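Local coordinates for putative histidine protein kinase (Rhodobacter sphaeroides, PDB 3KYJ) that probably autophosphorylates on a histidine of its Hpt domain and passes the phosphate to response regulators, relaying chemoreceptor signals to the flagellar motors, at residues A[12-23]-A[53-63]. Numbering follows the deposited sequence. Where two conformers were deposited one is given.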
loop_
_atom_site.group_PDB
_atom_site.type_symbol
_atom_site.label_atom_id
_atom_site.label_comp_id
_atom_site.label_asym_id
_atom_site.label_seq_id
_atom_site.Cartn_x
_atom_site.Cartn_y
_atom_site.Cartn_z
ATOM N N ILE A 12 6.788 9.028 -11.461
ATOM C CA ILE A 12 6.238 8.691 -10.159
ATOM C C ILE A 12 5.374 9.826 -9.619
ATOM O O ILE A 12 4.358 9.570 -8.990
ATOM C CB ILE A 12 7.329 8.237 -9.158
ATOM C CG1 ILE A 12 6.670 7.599 -7.931
ATOM C CG2 ILE A 12 8.237 9.385 -8.749
ATOM C CD1 ILE A 12 7.617 6.762 -7.080
ATOM N N TRP A 13 5.735 11.076 -9.902
ATOM C CA TRP A 13 4.885 12.182 -9.476
ATOM C C TRP A 13 3.555 12.208 -10.245
ATOM O O TRP A 13 2.517 12.520 -9.673
ATOM C CB TRP A 13 5.633 13.531 -9.547
ATOM C CG TRP A 13 6.538 13.692 -8.381
ATOM C CD1 TRP A 13 7.892 13.528 -8.354
ATOM C CD2 TRP A 13 6.144 13.976 -7.039
ATOM N NE1 TRP A 13 8.363 13.716 -7.082
ATOM C CE2 TRP A 13 7.304 13.979 -6.255
ATOM C CE3 TRP A 13 4.911 14.218 -6.421
ATOM C CZ2 TRP A 13 7.280 14.246 -4.885
ATOM C CZ3 TRP A 13 4.895 14.499 -5.061
ATOM C CH2 TRP A 13 6.077 14.499 -4.309
ATOM N N ALA A 14 3.588 11.860 -11.530
ATOM C CA ALA A 14 2.366 11.751 -12.319
ATOM C C ALA A 14 1.459 10.665 -11.744
ATOM O O ALA A 14 0.258 10.849 -11.608
ATOM C CB ALA A 14 2.687 11.448 -13.761
ATOM N N LEU A 15 2.055 9.532 -11.389
ATOM C CA LEU A 15 1.297 8.429 -10.824
ATOM C C LEU A 15 0.743 8.783 -9.443
ATOM O O LEU A 15 -0.372 8.416 -9.103
ATOM C CB LEU A 15 2.172 7.185 -10.760
ATOM C CG LEU A 15 1.486 5.956 -10.204
ATOM C CD1 LEU A 15 0.312 5.593 -11.120
ATOM C CD2 LEU A 15 2.492 4.805 -10.122
ATOM N N TYR A 16 1.513 9.504 -8.647
ATOM C CA TYR A 16 1.016 9.951 -7.348
ATOM C C TYR A 16 -0.265 10.763 -7.507
ATOM O O TYR A 16 -1.238 10.577 -6.785
ATOM C CB TYR A 16 2.105 10.763 -6.657
ATOM C CG TYR A 16 1.690 11.509 -5.424
ATOM C CD1 TYR A 16 1.501 10.852 -4.207
ATOM C CD2 TYR A 16 1.547 12.898 -5.464
ATOM C CE1 TYR A 16 1.146 11.564 -3.065
ATOM C CE2 TYR A 16 1.175 13.600 -4.347
ATOM C CZ TYR A 16 0.993 12.939 -3.160
ATOM O OH TYR A 16 0.659 13.680 -2.051
ATOM N N ALA A 17 -0.277 11.665 -8.474
ATOM C CA ALA A 17 -1.440 12.509 -8.677
ATOM C C ALA A 17 -2.628 11.707 -9.205
ATOM O O ALA A 17 -3.758 11.906 -8.757
ATOM C CB ALA A 17 -1.086 13.660 -9.613
ATOM N N ASP A 18 -2.378 10.806 -10.147
ATOM C CA ASP A 18 -3.447 10.052 -10.786
ATOM C C ASP A 18 -4.027 9.029 -9.817
ATOM O O ASP A 18 -5.216 8.999 -9.613
ATOM C CB ASP A 18 -2.935 9.356 -12.049
ATOM C CG ASP A 18 -4.043 8.713 -12.856
ATOM O OD1 ASP A 18 -5.223 9.034 -12.620
ATOM O OD2 ASP A 18 -3.730 7.896 -13.744
ATOM N N ASP A 19 -3.176 8.197 -9.229
ATOM C CA ASP A 19 -3.611 7.164 -8.275
ATOM C C ASP A 19 -4.239 7.820 -7.039
ATOM O O ASP A 19 -5.224 7.323 -6.496
ATOM C CB ASP A 19 -2.395 6.304 -7.892
ATOM C CG ASP A 19 -2.768 4.909 -7.459
ATOM O OD1 ASP A 19 -2.927 4.039 -8.329
ATOM O OD2 ASP A 19 -2.870 4.661 -6.252
ATOM N N GLY A 20 -3.705 8.964 -6.624
ATOM C CA GLY A 20 -4.262 9.672 -5.483
ATOM C C GLY A 20 -5.657 10.177 -5.761
ATOM O O GLY A 20 -6.531 10.086 -4.903
ATOM N N ALA A 21 -5.876 10.682 -6.972
ATOM C CA ALA A 21 -7.204 11.163 -7.334
ATOM C C ALA A 21 -8.216 10.022 -7.358
ATOM O O ALA A 21 -9.347 10.204 -6.926
ATOM C CB ALA A 21 -7.177 11.871 -8.677
ATOM N N GLN A 22 -7.820 8.862 -7.875
ATOM C CA GLN A 22 -8.703 7.687 -7.869
ATOM C C GLN A 22 -9.045 7.265 -6.443
ATOM O O GLN A 22 -10.190 6.973 -6.136
ATOM C CB GLN A 22 -8.062 6.521 -8.625
ATOM C CG GLN A 22 -7.936 6.762 -10.122
ATOM C CD GLN A 22 -9.287 6.942 -10.812
ATOM O OE1 GLN A 22 -10.242 6.200 -10.554
ATOM N NE2 GLN A 22 -9.369 7.930 -11.698
ATOM N N ALA A 23 -8.052 7.247 -5.561
ATOM C CA ALA A 23 -8.306 6.846 -4.190
ATOM C C ALA A 23 -9.243 7.840 -3.496
ATOM O O ALA A 23 -10.181 7.437 -2.803
ATOM C CB ALA A 23 -7.004 6.719 -3.433
ATOM N N THR A 53 -4.668 3.153 0.644
ATOM C CA THR A 53 -3.925 3.386 -0.577
ATOM C C THR A 53 -3.333 4.803 -0.594
ATOM O O THR A 53 -2.147 5.015 -0.904
ATOM C CB THR A 53 -4.846 3.200 -1.785
ATOM O OG1 THR A 53 -5.137 1.809 -1.907
ATOM C CG2 THR A 53 -4.187 3.710 -3.073
ATOM N N PHE A 54 -4.159 5.795 -0.270
ATOM C CA PHE A 54 -3.685 7.165 -0.265
ATOM C C PHE A 54 -2.524 7.346 0.728
ATOM O O PHE A 54 -1.510 7.964 0.410
ATOM C CB PHE A 54 -4.843 8.104 0.028
ATOM C CG PHE A 54 -4.496 9.542 -0.203
ATOM C CD1 PHE A 54 -4.679 10.120 -1.438
ATOM C CD2 PHE A 54 -3.933 10.294 0.808
ATOM C CE1 PHE A 54 -4.335 11.439 -1.664
ATOM C CE2 PHE A 54 -3.568 11.612 0.588
ATOM C CZ PHE A 54 -3.766 12.186 -0.639
ATOM N N LYS A 55 -2.666 6.760 1.908
ATOM C CA LYS A 55 -1.616 6.769 2.903
ATOM C C LYS A 55 -0.319 6.130 2.393
ATOM O O LYS A 55 0.765 6.709 2.520
ATOM C CB LYS A 55 -2.089 6.043 4.156
ATOM C CG LYS A 55 -1.119 6.114 5.313
ATOM C CD LYS A 55 -1.468 5.189 6.498
ATOM C CE LYS A 55 -1.078 3.756 6.189
ATOM N NZ LYS A 55 -1.156 2.883 7.397
ATOM N N GLY A 56 -0.409 4.932 1.841
ATOM C CA GLY A 56 0.772 4.257 1.330
ATOM C C GLY A 56 1.463 5.010 0.208
ATOM O O GLY A 56 2.680 5.024 0.122
ATOM N N ASN A 57 0.674 5.654 -0.644
ATOM C CA ASN A 57 1.216 6.431 -1.755
ATOM C C ASN A 57 2.056 7.602 -1.222
ATOM O O ASN A 57 3.138 7.892 -1.708
ATOM C CB ASN A 57 0.072 6.961 -2.643
ATOM C CG ASN A 57 -0.590 5.888 -3.502
ATOM O OD1 ASN A 57 -0.258 4.701 -3.434
ATOM N ND2 ASN A 57 -1.539 6.314 -4.311
ATOM N N SER A 58 1.532 8.278 -0.205
ATOM C CA SER A 58 2.243 9.405 0.364
ATOM C C SER A 58 3.506 8.932 1.076
ATOM O O SER A 58 4.534 9.614 1.041
ATOM C CB SER A 58 1.333 10.194 1.308
ATOM O OG SER A 58 1.023 9.486 2.508
ATOM N N ARG A 59 3.445 7.761 1.703
ATOM C CA ARG A 59 4.613 7.204 2.357
ATOM C C ARG A 59 5.733 6.902 1.351
ATOM O O ARG A 59 6.894 7.151 1.655
ATOM C CB ARG A 59 4.222 5.963 3.157
ATOM C CG ARG A 59 5.394 5.284 3.874
ATOM C CD ARG A 59 4.938 4.007 4.588
ATOM N NE ARG A 59 3.931 4.310 5.599
ATOM C CZ ARG A 59 3.155 3.416 6.212
ATOM N NH1 ARG A 59 3.248 2.121 5.922
ATOM N NH2 ARG A 59 2.268 3.824 7.116
ATOM N N VAL A 60 5.398 6.374 0.169
ATOM C CA VAL A 60 6.396 6.069 -0.866
ATOM C C VAL A 60 7.269 7.287 -1.160
ATOM O O VAL A 60 8.470 7.154 -1.382
ATOM C CB VAL A 60 5.697 5.555 -2.190
ATOM C CG1 VAL A 60 6.662 5.584 -3.410
ATOM C CG2 VAL A 60 5.193 4.159 -2.001
ATOM N N LEU A 61 6.635 8.447 -1.223
ATOM C CA LEU A 61 7.305 9.689 -1.583
ATOM C C LEU A 61 7.821 10.466 -0.368
ATOM O O LEU A 61 8.322 11.575 -0.540
ATOM C CB LEU A 61 6.398 10.561 -2.463
ATOM C CG LEU A 61 6.197 9.980 -3.882
ATOM C CD1 LEU A 61 5.206 10.746 -4.728
ATOM C CD2 LEU A 61 7.565 9.928 -4.585
ATOM N N GLY A 62 7.717 9.890 0.830
ATOM C CA GLY A 62 8.232 10.495 2.042
ATOM C C GLY A 62 7.458 11.712 2.506
ATOM O O GLY A 62 8.017 12.578 3.186
ATOM N N LEU A 63 6.172 11.780 2.175
ATOM C CA LEU A 63 5.353 12.956 2.487
ATOM C C LEU A 63 4.703 12.715 3.843
ATOM O O LEU A 63 3.513 12.455 3.940
ATOM C CB LEU A 63 4.334 13.212 1.374
ATOM C CG LEU A 63 4.912 13.236 -0.040
ATOM C CD1 LEU A 63 3.825 13.399 -1.101
ATOM C CD2 LEU A 63 5.962 14.338 -0.157
HETATM O O HOH W 1 -1.442 9.283 -4.292
HETATM O O HOH W 2 -0.479 3.084 -5.610
#
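Asp19 turns its carboxylate anti to its own backbone N (chi1 -154°), while Asn57 swings its amide back beside its N (chi1 -73°), and the two meet between nearly antiparallel helices. Asn57 ND2 donates to Asp19 OD2 at 2.9 Å, almost straight at 170°; the carboxylate oxygen is met on its anti side, the two planes strongly twisted. The same ND2 donates to a water held by Tyr16 O, and another water donates to Asn57 OD1, so the amide's flip is probably settled. Toward the C-terminal end of helix 40-60, beside the N-terminal part of helix 10-35, apolar packing takes over. Leu61 CD1 lies over one face of the Trp13 six-membered ring, 3.7 Å from its centroid, in a CH-pi contact, and also presses on Tyr16 CB, while its CD2 meets Ile12 CD1. Leu63 CD1 touches Trp13 CH2 (4.1 Å) and lies 3.3 Å from Tyr16 OH, which is hydrogen-bonded to Thr109 OG1 on helix 89-112. With an alanine at Trp13, Leu61 would probably keep Tyr16 but lose the indole face, leaving a gap beside Leu63. Within this helical Hpt bundle, one direct hydrogen bond, extended by waters, thus joins the segments, while leucines flanking Gly62, C' of a Schellman motif (Leu63 N to Ser58 O, Gly62 N to Arg59 O), supply apolar packing.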